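Local coordinates for uncharacterized tRNA/rRNA methyltransferase HI_0380 (Haemophilus influenzae, PDB 3ILK), which probably methylates tRNA or rRNA with S-adenosyl-L-methionine as methyl donor, as a member of the TrmH family of SPOUT methyltransferases, at residues V11-S16 with D66-A71; Y189-Y194 with K208-Y213; N61-D66 with A71-S76. All coordinates share one frame; numbering follows the deposited sequence.

Contact 1. Residues V11-S16 with D66-A71; sequences VLIETS and DSFDEA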
loop_
_atom_site.group_PDB
_atom_site.type_symbol
_atom_site.label_atom_id
_atom_site.label_comp_id
_atom_site.label_asym_id
_atom_site.label_seq_id
_atom_site.Cartn_x
_atom_site.Cartn_y
_atom_site.Cartn_z
ATOM N N VAL A 11 9.570 9.080 22.250
ATOM C CA VAL A 11 10.477 10.011 22.923
ATOM C C VAL A 11 11.275 10.805 21.897
ATOM O O VAL A 11 11.901 10.237 21.037
ATOM C CB VAL A 11 11.474 9.264 23.854
ATOM C CG1 VAL A 11 12.416 10.314 24.564
ATOM C CG2 VAL A 11 10.692 8.276 24.853
ATOM N N LEU A 12 11.287 12.126 22.008
ATOM C CA LEU A 12 12.082 12.946 21.131
ATOM C C LEU A 12 13.247 13.625 21.901
ATOM O O LEU A 12 13.033 14.521 22.792
ATOM C CB LEU A 12 11.198 14.035 20.493
ATOM C CG LEU A 12 9.834 13.668 19.899
ATOM C CD1 LEU A 12 9.157 14.938 19.246
ATOM C CD2 LEU A 12 9.912 12.523 18.876
ATOM N N ILE A 13 14.466 13.195 21.544
ATOM C CA ILE A 13 15.698 13.725 22.159
ATOM C C ILE A 13 16.100 15.078 21.614
ATOM O O ILE A 13 16.476 15.198 20.447
ATOM C CB ILE A 13 16.892 12.811 21.951
ATOM C CG1 ILE A 13 16.541 11.331 22.328
ATOM C CG2 ILE A 13 18.084 13.279 22.783
ATOM C CD1 ILE A 13 16.054 11.131 23.769
ATOM N N GLU A 14 16.098 16.066 22.501
ATOM C CA GLU A 14 16.570 17.433 22.185
ATOM C C GLU A 14 16.077 17.905 20.868
ATOM O O GLU A 14 16.851 17.995 19.946
ATOM C CB GLU A 14 18.098 17.526 22.217
ATOM C CG GLU A 14 18.657 17.060 23.539
ATOM C CD GLU A 14 20.170 17.101 23.575
ATOM O OE1 GLU A 14 20.802 17.859 22.790
ATOM O OE2 GLU A 14 20.739 16.439 24.434
ATOM N N THR A 15 14.799 18.236 20.772
ATOM C CA THR A 15 14.279 18.810 19.561
ATOM C C THR A 15 14.807 20.227 19.524
ATOM O O THR A 15 15.087 20.795 20.575
ATOM C CB THR A 15 12.732 18.885 19.606
ATOM O OG1 THR A 15 12.317 19.675 20.751
ATOM C CG2 THR A 15 12.131 17.494 19.658
ATOM N N SER A 16 14.924 20.770 18.316
ATOM C CA SER A 16 15.390 22.128 18.053
ATOM C C SER A 16 14.239 23.093 17.805
ATOM O O SER A 16 13.763 23.770 18.755
ATOM C CB SER A 16 16.326 22.144 16.839
ATOM O OG SER A 16 17.435 21.282 17.066
ATOM N N ASP A 66 14.596 15.789 31.622
ATOM C CA ASP A 66 15.960 16.217 31.437
ATOM C C ASP A 66 16.920 15.059 31.122
ATOM O O ASP A 66 18.077 15.300 30.880
ATOM C CB ASP A 66 16.434 16.894 32.744
ATOM C CG ASP A 66 17.462 17.938 32.495
ATOM O OD1 ASP A 66 17.563 18.365 31.320
ATOM O OD2 ASP A 66 18.145 18.372 33.462
ATOM N N SER A 67 16.453 13.804 31.151
ATOM C CA SER A 67 17.367 12.682 31.001
ATOM C C SER A 67 16.689 11.511 30.251
ATOM O O SER A 67 15.430 11.393 30.201
ATOM C CB SER A 67 17.842 12.202 32.384
ATOM O OG SER A 67 16.973 11.202 32.937
ATOM N N PHE A 68 17.543 10.643 29.704
ATOM C CA PHE A 68 17.124 9.609 28.808
ATOM C C PHE A 68 16.496 8.591 29.762
ATOM O O PHE A 68 15.444 8.068 29.486
ATOM C CB PHE A 68 18.370 9.057 28.052
ATOM C CG PHE A 68 18.115 7.816 27.264
ATOM C CD1 PHE A 68 18.051 6.560 27.907
ATOM C CD2 PHE A 68 17.924 7.876 25.887
ATOM C CE1 PHE A 68 17.806 5.426 27.204
ATOM C CE2 PHE A 68 17.678 6.707 25.127
ATOM C CZ PHE A 68 17.595 5.467 25.808
ATOM N N ASP A 69 17.155 8.367 30.906
ATOM C CA ASP A 69 16.645 7.469 31.946
ATOM C C ASP A 69 15.224 7.800 32.391
ATOM O O ASP A 69 14.364 6.910 32.454
ATOM C CB ASP A 69 17.611 7.435 33.155
ATOM C CG ASP A 69 18.829 6.581 32.876
ATOM O OD1 ASP A 69 18.954 6.100 31.737
ATOM O OD2 ASP A 69 19.668 6.388 33.773
ATOM N N GLU A 70 14.947 9.070 32.653
ATOM C CA GLU A 70 13.576 9.457 32.991
ATOM C C GLU A 70 12.659 9.232 31.773
ATOM O O GLU A 70 11.549 8.669 31.924
ATOM C CB GLU A 70 13.504 10.903 33.502
ATOM C CG GLU A 70 14.082 11.036 34.881
ATOM C CD GLU A 70 14.479 12.466 35.208
ATOM O OE1 GLU A 70 14.029 12.961 36.253
ATOM O OE2 GLU A 70 15.259 13.081 34.439
ATOM N N ALA A 71 13.156 9.592 30.577
ATOM C CA ALA A 71 12.339 9.494 29.359
ATOM C C ALA A 71 11.841 8.077 29.108
ATOM O O ALA A 71 10.794 7.912 28.540
ATOM C CB ALA A 71 13.064 10.036 28.131
#

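Contact 2. Residues Y189-Y194 with K208-Y213; sequences YTERIY and KLKRLY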
loop_
_atom_site.group_PDB
_atom_site.type_symbol
_atom_site.label_atom_id
_atom_site.label_comp_id
_atom_site.label_asym_id
_atom_site.label_seq_id
_atom_site.Cartn_x
_atom_site.Cartn_y
_atom_site.Cartn_z
ATOM N N TYR A 189 -18.717 -33.155 -15.520
ATOM C CA TYR A 189 -19.626 -32.167 -16.081
ATOM C C TYR A 189 -18.901 -31.236 -17.088
ATOM O O TYR A 189 -19.385 -31.050 -18.194
ATOM C CB TYR A 189 -20.307 -31.388 -14.939
ATOM C CG TYR A 189 -21.506 -30.489 -15.306
ATOM C CD1 TYR A 189 -22.183 -30.616 -16.528
ATOM C CD2 TYR A 189 -21.997 -29.564 -14.375
ATOM C CE1 TYR A 189 -23.296 -29.850 -16.814
ATOM C CE2 TYR A 189 -23.105 -28.740 -14.661
ATOM C CZ TYR A 189 -23.751 -28.895 -15.882
ATOM O OH TYR A 189 -24.852 -28.117 -16.175
ATOM N N THR A 190 -17.766 -30.646 -16.689
ATOM C CA THR A 190 -16.876 -29.910 -17.601
ATOM C C THR A 190 -16.558 -30.747 -18.866
ATOM O O THR A 190 -16.704 -30.257 -19.996
ATOM C CB THR A 190 -15.555 -29.517 -16.890
ATOM O OG1 THR A 190 -15.834 -28.694 -15.746
ATOM C CG2 THR A 190 -14.597 -28.785 -17.840
ATOM N N GLU A 191 -16.144 -32.002 -18.668
ATOM C CA GLU A 191 -15.800 -32.907 -19.783
ATOM C C GLU A 191 -16.942 -33.112 -20.763
ATOM O O GLU A 191 -16.804 -32.820 -21.961
ATOM C CB GLU A 191 -15.405 -34.295 -19.302
ATOM C CG GLU A 191 -14.440 -34.364 -18.144
ATOM C CD GLU A 191 -14.012 -35.790 -17.840
ATOM O OE1 GLU A 191 -13.894 -36.599 -18.799
ATOM O OE2 GLU A 191 -13.792 -36.099 -16.639
ATOM N N ARG A 192 -18.046 -33.665 -20.255
ATOM C CA ARG A 192 -19.261 -33.829 -21.046
ATOM C C ARG A 192 -19.623 -32.567 -21.859
ATOM O O ARG A 192 -19.846 -32.643 -23.073
ATOM C CB ARG A 192 -20.448 -34.252 -20.172
ATOM C CG ARG A 192 -21.706 -34.470 -21.022
ATOM C CD ARG A 192 -22.879 -35.011 -20.251
ATOM N NE ARG A 192 -23.745 -33.944 -19.759
ATOM C CZ ARG A 192 -23.959 -33.708 -18.473
ATOM N NH1 ARG A 192 -23.367 -34.467 -17.557
ATOM N NH2 ARG A 192 -24.772 -32.725 -18.103
ATOM N N ILE A 193 -19.675 -31.418 -21.189
ATOM C CA ILE A 193 -20.081 -30.165 -21.851
ATOM C C ILE A 193 -19.103 -29.760 -22.964
ATOM O O ILE A 193 -19.503 -29.416 -24.084
ATOM C CB ILE A 193 -20.310 -29.017 -20.808
ATOM C CG1 ILE A 193 -21.633 -29.231 -20.041
ATOM C CG2 ILE A 193 -20.230 -27.610 -21.452
ATOM C CD1 ILE A 193 -22.915 -29.246 -20.925
ATOM N N TYR A 194 -17.815 -29.835 -22.659
ATOM C CA TYR A 194 -16.805 -29.406 -23.608
ATOM C C TYR A 194 -16.513 -30.422 -24.710
ATOM O O TYR A 194 -15.992 -30.061 -25.764
ATOM C CB TYR A 194 -15.574 -28.861 -22.879
ATOM C CG TYR A 194 -15.884 -27.478 -22.336
ATOM C CD1 TYR A 194 -15.628 -26.339 -23.102
ATOM C CD2 TYR A 194 -16.480 -27.310 -21.084
ATOM C CE1 TYR A 194 -15.942 -25.063 -22.624
ATOM C CE2 TYR A 194 -16.806 -26.040 -20.606
ATOM C CZ TYR A 194 -16.522 -24.919 -21.378
ATOM O OH TYR A 194 -16.842 -23.672 -20.901
ATOM N N LYS A 208 -4.905 -31.424 -17.302
ATOM C CA LYS A 208 -4.348 -30.118 -16.985
ATOM C C LYS A 208 -5.335 -29.310 -16.164
ATOM O O LYS A 208 -4.927 -28.531 -15.303
ATOM C CB LYS A 208 -3.944 -29.347 -18.248
ATOM C CG LYS A 208 -2.710 -29.902 -18.953
ATOM C CD LYS A 208 -1.907 -28.787 -19.611
ATOM C CE LYS A 208 -1.184 -29.262 -20.853
ATOM N NZ LYS A 208 -1.072 -28.125 -21.819
ATOM N N LEU A 209 -6.627 -29.507 -16.428
ATOM C CA LEU A 209 -7.672 -28.821 -15.671
ATOM C C LEU A 209 -7.746 -29.281 -14.224
ATOM O O LEU A 209 -7.871 -28.449 -13.316
ATOM C CB LEU A 209 -9.042 -28.933 -16.349
ATOM C CG LEU A 209 -9.211 -28.032 -17.580
ATOM C CD1 LEU A 209 -10.427 -28.490 -18.352
ATOM C CD2 LEU A 209 -9.312 -26.537 -17.241
ATOM N N LYS A 210 -7.660 -30.597 -14.007
ATOM C CA LYS A 210 -7.692 -31.128 -12.651
ATOM C C LYS A 210 -6.485 -30.587 -11.894
ATOM O O LYS A 210 -6.611 -30.079 -10.786
ATOM C CB LYS A 210 -7.722 -32.667 -12.656
ATOM C CG LYS A 210 -9.036 -33.215 -13.198
ATOM C CD LYS A 210 -8.964 -34.713 -13.478
ATOM C CE LYS A 210 -10.068 -35.099 -14.442
ATOM N NZ LYS A 210 -10.602 -36.448 -14.209
ATOM N N ARG A 211 -5.320 -30.663 -12.522
ATOM C CA ARG A 211 -4.101 -30.133 -11.943
ATOM C C ARG A 211 -4.307 -28.669 -11.502
ATOM O O ARG A 211 -4.011 -28.297 -10.366
ATOM C CB ARG A 211 -2.975 -30.263 -12.960
ATOM C CG ARG A 211 -1.600 -29.978 -12.421
ATOM C CD ARG A 211 -0.639 -29.785 -13.577
ATOM N NE ARG A 211 0.628 -29.206 -13.151
ATOM C CZ ARG A 211 1.004 -27.952 -13.388
ATOM N NH1 ARG A 211 0.214 -27.119 -14.058
ATOM N NH2 ARG A 211 2.181 -27.529 -12.957
ATOM N N LEU A 212 -4.844 -27.861 -12.407
ATOM C CA LEU A 212 -5.142 -26.455 -12.138
ATOM C C LEU A 212 -6.069 -26.274 -10.929
ATOM O O LEU A 212 -5.763 -25.496 -10.013
ATOM C CB LEU A 212 -5.799 -25.833 -13.367
ATOM C CG LEU A 212 -6.532 -24.506 -13.145
ATOM C CD1 LEU A 212 -5.524 -23.444 -12.759
ATOM C CD2 LEU A 212 -7.314 -24.145 -14.382
ATOM N N TYR A 213 -7.188 -26.999 -10.940
ATOM C CA TYR A 213 -8.234 -26.809 -9.940
ATOM C C TYR A 213 -7.877 -27.391 -8.573
ATOM O O TYR A 213 -8.180 -26.767 -7.553
ATOM C CB TYR A 213 -9.611 -27.258 -10.458
ATOM C CG TYR A 213 -10.168 -26.268 -11.461
ATOM C CD1 TYR A 213 -10.296 -24.919 -11.121
ATOM C CD2 TYR A 213 -10.550 -26.660 -12.753
ATOM C CE1 TYR A 213 -10.795 -24.001 -12.012
ATOM C CE2 TYR A 213 -11.052 -25.703 -13.682
ATOM C CZ TYR A 213 -11.170 -24.382 -13.291
ATOM O OH TYR A 213 -11.645 -23.400 -14.166
#

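Contact 3. Residues N61-D66 with A71-S76; sequences NARVVD and AVDDCS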
loop_
_atom_site.group_PDB
_atom_site.type_symbol
_atom_site.label_atom_id
_atom_site.label_comp_id
_atom_site.label_asym_id
_atom_site.label_seq_id
_atom_site.Cartn_x
_atom_site.Cartn_y
_atom_site.Cartn_z
ATOM N N ASN A 61 -0.206 17.184 26.645
ATOM C CA ASN A 61 -0.028 16.082 27.589
ATOM C C ASN A 61 1.371 15.497 27.601
ATOM O O ASN A 61 1.662 14.606 28.370
ATOM C CB ASN A 61 -1.126 15.023 27.361
ATOM C CG ASN A 61 -2.524 15.519 27.823
ATOM O OD1 ASN A 61 -3.475 15.515 27.067
ATOM N ND2 ASN A 61 -2.626 15.937 29.057
ATOM N N ALA A 62 2.255 15.996 26.754
ATOM C CA ALA A 62 3.601 15.454 26.678
ATOM C C ALA A 62 4.347 15.607 27.982
ATOM O O ALA A 62 4.218 16.599 28.677
ATOM C CB ALA A 62 4.407 16.078 25.535
ATOM N N ARG A 63 5.070 14.543 28.343
ATOM C CA ARG A 63 6.114 14.611 29.325
ATOM C C ARG A 63 7.292 15.464 28.848
ATOM O O ARG A 63 7.610 15.510 27.666
ATOM C CB ARG A 63 6.657 13.225 29.600
ATOM C CG ARG A 63 5.742 12.447 30.334
ATOM C CD ARG A 63 6.385 11.132 30.741
ATOM N NE ARG A 63 5.291 10.347 31.289
ATOM C CZ ARG A 63 5.430 9.240 31.986
ATOM N NH1 ARG A 63 6.648 8.757 32.232
ATOM N NH2 ARG A 63 4.331 8.649 32.436
ATOM N N VAL A 64 7.942 16.098 29.815
ATOM C CA VAL A 64 9.155 16.834 29.552
ATOM C C VAL A 64 10.147 16.567 30.649
ATOM O O VAL A 64 9.965 16.992 31.797
ATOM C CB VAL A 64 8.928 18.311 29.454
ATOM C CG1 VAL A 64 10.212 18.946 28.942
ATOM C CG2 VAL A 64 7.799 18.585 28.507
ATOM N N VAL A 65 11.221 15.881 30.264
ATOM C CA VAL A 65 12.249 15.475 31.219
ATOM C C VAL A 65 13.632 15.909 30.713
ATOM O O VAL A 65 13.802 16.311 29.536
ATOM C CB VAL A 65 12.217 13.922 31.526
ATOM C CG1 VAL A 65 10.827 13.497 32.108
ATOM C CG2 VAL A 65 12.585 13.047 30.268
ATOM N N ASP A 66 14.596 15.789 31.622
ATOM C CA ASP A 66 15.960 16.217 31.437
ATOM C C ASP A 66 16.920 15.059 31.122
ATOM O O ASP A 66 18.077 15.300 30.880
ATOM C CB ASP A 66 16.434 16.894 32.744
ATOM C CG ASP A 66 17.462 17.938 32.495
ATOM O OD1 ASP A 66 17.563 18.365 31.320
ATOM O OD2 ASP A 66 18.145 18.372 33.462
ATOM N N ALA A 71 13.156 9.592 30.577
ATOM C CA ALA A 71 12.339 9.494 29.359
ATOM C C ALA A 71 11.841 8.077 29.108
ATOM O O ALA A 71 10.794 7.912 28.540
ATOM C CB ALA A 71 13.064 10.036 28.131
ATOM N N VAL A 72 12.581 7.062 29.556
ATOM C CA VAL A 72 12.192 5.668 29.333
ATOM C C VAL A 72 11.788 4.941 30.595
ATOM O O VAL A 72 11.620 3.704 30.579
ATOM C CB VAL A 72 13.308 4.850 28.654
ATOM C CG1 VAL A 72 13.672 5.403 27.251
ATOM C CG2 VAL A 72 14.555 4.729 29.577
ATOM N N ASP A 73 11.650 5.690 31.690
ATOM C CA ASP A 73 11.094 5.202 32.970
ATOM C C ASP A 73 9.895 4.264 32.705
ATOM O O ASP A 73 8.950 4.622 31.991
ATOM C CB ASP A 73 10.633 6.433 33.795
ATOM C CG ASP A 73 9.964 6.069 35.144
ATOM O OD1 ASP A 73 8.728 6.260 35.285
ATOM O OD2 ASP A 73 10.683 5.653 36.072
ATOM N N ASP A 74 9.932 3.061 33.268
ATOM C CA ASP A 74 8.761 2.220 33.211
ATOM C C ASP A 74 8.452 1.640 31.833
ATOM O O ASP A 74 7.351 1.128 31.626
ATOM C CB ASP A 74 7.520 2.956 33.742
ATOM C CG ASP A 74 6.624 2.059 34.594
ATOM O OD1 ASP A 74 5.389 2.003 34.349
ATOM O OD2 ASP A 74 7.164 1.401 35.505
ATOM N N CYS A 75 9.403 1.696 30.903
ATOM C CA CYS A 75 9.298 0.934 29.648
ATOM C C CYS A 75 10.356 -0.161 29.610
ATOM O O CYS A 75 11.557 0.137 29.654
ATOM C CB CYS A 75 9.480 1.848 28.444
ATOM S SG CYS A 75 8.317 3.207 28.394
ATOM N N SER A 76 9.943 -1.432 29.523
ATOM C CA SER A 76 10.935 -2.493 29.572
ATOM C C SER A 76 11.383 -2.927 28.166
ATOM O O SER A 76 12.270 -3.780 28.041
ATOM C CB SER A 76 10.408 -3.683 30.404
ATOM O OG SER A 76 9.276 -4.201 29.734
HETATM O O HOH W 1 6.585 6.516 33.701
#

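Contact 1. Residues V11-S16 with D66-A71
Ser67 OG is gripped twice by Glu70, at the start of the short helix that sets Ala71 against Val11 and Phe68 beside Ile13. The backbone Glu70 N donates to Ser67 OG over 3.0 Å with an N-H...O angle of 168°, a nearly straight capping bond to Ser67, which occupies the N-cap position. The same hydroxyl donates to Glu70 OE2, also at 3.0 Å, meeting the carboxylate on its anti side and 25° out of its plane. Serine suits this place because its short side chain can fold back on the first turn, and the two bonds together restrain its rotation. Helix 68-71 is thereby fixed at its beginning.

The side chains that meet across the contact are all apolar. Val11 CG1 meets Ala71 CB at 3.6 Å, methyl against methyl, while Val11 CG2 lies 3.7 Å from Ala71 O. The branches divide the work: CG1 lies trans to the strand nitrogen (chi1 -179°) and reaches the alanine methyl, and CG2, beside the backbone N, comes up to the carbonyl oxygen of Ala71, which also accepts a hydrogen bond from Arg9. Alanine, with a single methyl, allows the helix to sit close to the strand.

One turn earlier, Ile13 CD1 comes to 4.3 Å from Phe68 CD2, approaching the ring at a slant. It is the far end of the isoleucine that makes this contact, and the ring also packs on Val112. All four touching residues are buried. Ile13 stands beside Gly114, a probable S-adenosyl-L-methionine-binding residue. A short helix packed through apolar side chains on one face of a parallel sheet is a feature of alpha/beta folds such as the SPOUT domain.

Contact 2. Residues Y189-Y194 with K208-Y213
Two tyrosine rings flank the meeting of Thr190 with Leu209: Tyr194 has Thr190 O at its edge, in the ring plane, and Tyr213 carries Leu212 CD2 on one face, 4.0 Å above the plane and displaced toward the rim. The motif is a helical hairpin, in which helices 180-197 and 204-216 run in broadly opposite directions, with helix 220-240 packing on the first of them. The two helices touch lightly here, their nearest CA atoms, those of Thr190 and Leu209, being 9.5 Å apart.

Thr190 CG2 and Leu209 CD1 make the apolar contact, at 4.2 Å. Threonine fits a buried helix face because its two branches separate: OG1 is turned back to bond Phe186 O in its own helix, which satisfies the hydroxyl and presents CG2 to the leucine. Leu209 also packs on Met229 of the second subunit, and Tyr213 OH bonds Tyr213 OH of that subunit, so the hairpin takes part in the dimer interface.

Toward the solvent side, Glu191 and Lys210 cross at about a right angle. Long flexible side chains suit this partly exposed margin, where Asp188 adds a second negative charge beside Glu191. The glutamate is extended beyond CG, the lysine bends at its last torsion (chi4 -147°), and Lys210 NZ stops 4.0 Å from Glu191 OE2, an attraction longer than a salt bridge.

Contact 3. Residues N61-D66 with A71-S76
Strand 63-65 runs past the end of helix 68-71 with Val65 CA 6.3 Å from Ala71 CA, and the chain then leaves the helix through a type II turn from Val72 to Cys75, closed by Cys75 N bonding Val72 O at 3.0 Å. The third residue of that turn, Asp74, has a positive phi of 72°; aspartate tolerates this conformation better than most residues with a side chain, and its carboxylate is tied to Lys108.

Val65 supplies the apolar part of the contact through a single branch. CG2, set between the backbone N and the carbonyl carbon (chi1 -59°), leans against the end residue of this one-turn helix, 3.5 Å from Ala71 N and 3.7 Å from Ala71 CB. A beta-branched residue is well placed in a strand, and it packs against the small alanine, whose lack of a longer side chain lets the strand come close.

At the other end a water bridges two opposite charges. Arg63 reaches across with its chain extended beyond CG, and NH1 donates to the water over 2.7 Å; the water lies at the guanidinium edge, in its plane. The water in turn donates to Asp73 OD1, again over 2.7 Å. Arg63 NH1 and Asp73 OD1 are 4.5 Å apart, too far for a salt bridge, though their opposite charges probably still attract. The aspartate charge probably also eases the closeness of Arg63 to Arg9, which donates to the backbone oxygens of Ala71 and Asp73. A long arginine can span the gap to the short, exposed aspartate with one water between them.

Strand, short helix and turn leading to strand 77-81 form a beta-alpha-beta crossover, which begins here at the strand that is outermost in the parallel sheet of the SPOUT fold.

How the contacts relate
Contacts 1 and 3 are two sides of one structure: they share Asp66 and Ala71, their centres lie 8 Å apart, and Glu70 CB touches Val65 CB at 3.8 Å between them. Ala71 turns its methyl to Val11 of strand 8-13, while Val65 of strand 63-65 comes up at its flank, so the short helix links the edge strand 63-65 with the inner strand 8-13. Contact 1 is nearer the probable cofactor site: the side chain of Ile13 is about 4 Å from that of Gly114, that of Ala71 about 11 Å. Contact 2 belongs to the C-terminal helices, its centre about 67 Å from that of contact 1 and 65 Å from that of contact 3, away from the annotated sites.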